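PDB 1UZB: 1-pyrroline-5-carboxylate dehydrogenase from Thermus thermophilus, which probably catalyses the oxidation of 1-pyrroline-5-carboxylate, by way of its open-chain semialdehyde, to glutamate. Local coordinates for residues E249-R254 and R274-Q279. Numbering follows the deposited sequence.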
loop_
_atom_site.group_PDB
_atom_site.type_symbol
_atom_site.label_atom_id
_atom_site.label_comp_id
_atom_site.label_asym_id
_atom_site.label_seq_id
_atom_site.Cartn_x
_atom_site.Cartn_y
_atom_site.Cartn_z
ATOM N N GLU A 249 -8.838 7.857 43.911
ATOM C CA GLU A 249 -8.434 9.167 44.424
ATOM C C GLU A 249 -6.941 9.292 44.737
ATOM O O GLU A 249 -6.465 10.365 45.111
ATOM C CB GLU A 249 -9.234 9.493 45.690
ATOM C CG GLU A 249 -10.744 9.455 45.502
ATOM C CD GLU A 249 -11.502 9.702 46.794
ATOM O OE1 GLU A 249 -11.262 8.967 47.777
ATOM O OE2 GLU A 249 -12.344 10.624 46.826
ATOM N N HIS A 250 -6.205 8.201 44.571
ATOM C CA HIS A 250 -4.777 8.175 44.868
ATOM C C HIS A 250 -3.960 9.085 43.951
ATOM O O HIS A 250 -4.168 9.112 42.737
ATOM C CB HIS A 250 -4.270 6.735 44.761
ATOM C CG HIS A 250 -3.022 6.466 45.542
ATOM N ND1 HIS A 250 -1.809 7.049 45.241
ATOM C CD2 HIS A 250 -2.798 5.657 46.606
ATOM C CE1 HIS A 250 -0.893 6.610 46.085
ATOM N NE2 HIS A 250 -1.466 5.764 46.922
ATOM N N PRO A 251 -3.018 9.851 44.520
ATOM C CA PRO A 251 -2.211 10.735 43.674
ATOM C C PRO A 251 -1.286 9.974 42.727
ATOM O O PRO A 251 -0.840 10.522 41.720
ATOM C CB PRO A 251 -1.436 11.574 44.690
ATOM C CG PRO A 251 -1.294 10.643 45.860
ATOM C CD PRO A 251 -2.665 10.015 45.943
ATOM N N ARG A 252 -1.014 8.709 43.040
ATOM C CA ARG A 252 -0.120 7.903 42.213
ATOM C C ARG A 252 -0.793 6.926 41.248
ATOM O O ARG A 252 -0.134 6.052 40.681
ATOM C CB ARG A 252 0.877 7.154 43.101
ATOM C CG ARG A 252 1.791 8.069 43.902
ATOM C CD ARG A 252 2.635 8.948 42.991
ATOM N NE ARG A 252 3.507 8.161 42.125
ATOM C CZ ARG A 252 4.359 8.682 41.247
ATOM N NH1 ARG A 252 4.457 9.997 41.114
ATOM N NH2 ARG A 252 5.112 7.885 40.498
ATOM N N ILE A 253 -2.103 7.053 41.075
ATOM C CA ILE A 253 -2.815 6.213 40.116
ATOM C C ILE A 253 -2.861 7.044 38.832
ATOM O O ILE A 253 -3.333 8.184 38.832
ATOM C CB ILE A 253 -4.235 5.853 40.621
ATOM C CG1 ILE A 253 -4.161 4.574 41.457
ATOM C CG2 ILE A 253 -5.199 5.673 39.453
ATOM C CD1 ILE A 253 -3.837 3.316 40.650
ATOM N N ARG A 254 -2.349 6.478 37.743
ATOM C CA ARG A 254 -2.278 7.194 36.469
ATOM C C ARG A 254 -3.554 7.200 35.638
ATOM O O ARG A 254 -3.860 8.186 34.965
ATOM C CB ARG A 254 -1.128 6.631 35.625
ATOM C CG ARG A 254 -0.839 7.418 34.350
ATOM C CD ARG A 254 -0.288 8.792 34.681
ATOM N NE ARG A 254 -0.151 9.686 33.532
ATOM C CZ ARG A 254 -1.153 10.368 32.988
ATOM N NH1 ARG A 254 -0.922 11.170 31.957
ATOM N NH2 ARG A 254 -2.387 10.250 33.465
ATOM N N ARG A 274 -9.987 15.695 39.693
ATOM C CA ARG A 274 -9.339 16.433 40.772
ATOM C C ARG A 274 -7.862 16.088 40.906
ATOM O O ARG A 274 -7.436 14.973 40.598
ATOM C CB ARG A 274 -10.035 16.146 42.107
ATOM C CG ARG A 274 -11.510 16.513 42.140
ATOM C CD ARG A 274 -12.029 16.591 43.569
ATOM N NE ARG A 274 -11.980 15.307 44.261
ATOM C CZ ARG A 274 -12.786 14.282 43.999
ATOM N NH1 ARG A 274 -12.663 13.149 44.678
ATOM N NH2 ARG A 274 -13.720 14.388 43.063
ATOM N N LEU A 275 -7.080 17.057 41.368
ATOM C CA LEU A 275 -5.655 16.850 41.578
ATOM C C LEU A 275 -5.456 16.483 43.047
ATOM O O LEU A 275 -5.547 17.344 43.926
ATOM C CB LEU A 275 -4.867 18.128 41.264
ATOM C CG LEU A 275 -3.341 17.996 41.298
ATOM C CD1 LEU A 275 -2.857 17.296 40.030
ATOM C CD2 LEU A 275 -2.706 19.375 41.412
ATOM N N ALA A 276 -5.212 15.204 43.315
ATOM C CA ALA A 276 -4.987 14.756 44.682
ATOM C C ALA A 276 -3.693 15.399 45.165
ATOM O O ALA A 276 -2.830 15.745 44.363
ATOM C CB ALA A 276 -4.870 13.238 44.729
ATOM N N PRO A 277 -3.543 15.582 46.484
ATOM C CA PRO A 277 -2.317 16.195 46.998
ATOM C C PRO A 277 -1.057 15.461 46.540
ATOM O O PRO A 277 -0.917 14.259 46.763
ATOM C CB PRO A 277 -2.513 16.129 48.511
ATOM C CG PRO A 277 -3.999 16.279 48.652
ATOM C CD PRO A 277 -4.520 15.365 47.566
ATOM N N GLY A 278 -0.149 16.189 45.895
ATOM C CA GLY A 278 1.090 15.596 45.421
ATOM C C GLY A 278 1.025 14.993 44.026
ATOM O O GLY A 278 2.045 14.582 43.482
ATOM N N GLN A 279 -0.170 14.947 43.446
ATOM C CA GLN A 279 -0.365 14.380 42.115
ATOM C C GLN A 279 0.375 15.203 41.060
ATOM O O GLN A 279 0.328 16.433 41.079
ATOM C CB GLN A 279 -1.860 14.336 41.814
ATOM C CG GLN A 279 -2.259 13.533 40.594
ATOM C CD GLN A 279 -3.764 13.449 40.474
ATOM O OE1 GLN A 279 -4.448 13.058 41.425
ATOM N NE2 GLN A 279 -4.295 13.821 39.315
HETATM O O HOH W 1 2.918 12.016 43.042
#
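Two beta turns, in successive helix-to-strand loops of the aldehyde dehydrogenase fold, pack together where Pro251 meets Ala276 and Gln279: a type I turn, His250 to Ile253, before strand 255-259, and a type II turn, Ala276 to Gln279, before the neighbouring parallel strand 284-288. Without a direct hydrogen bond between them, Pro251, whose ring suits the second position of a type I turn, sets its CB 3.8 Å from Ala276 CB and 3.4 Å from Pro277 O. Ala276 is small enough for its methyl CB to lie 3.3 Å from Glu249 O. Gly278, with phi 88°, occupies the third position of the type II turn, which favours glycine. Gln279 is extended, chi1 of -169° turning CG away from its backbone N to lie 3.5 Å from Pro251 O; OE1 accepts Ala276 N from above the carbonyl plane (3.0 Å) and NE2 donates to Trp281 O. A leucine in its place would probably leave Ala276 N and Trp281 O without these partners and the turn less firmly fixed. Farther out, Glu249 OE2 meets the guanidinium edge of Arg274 at NH1 (3.3 Å), a salt bridge with the two planes nearly perpendicular. A water bridges the turns, accepting from Arg252 NH1 and donating to Gly278 O at 2.7 Å.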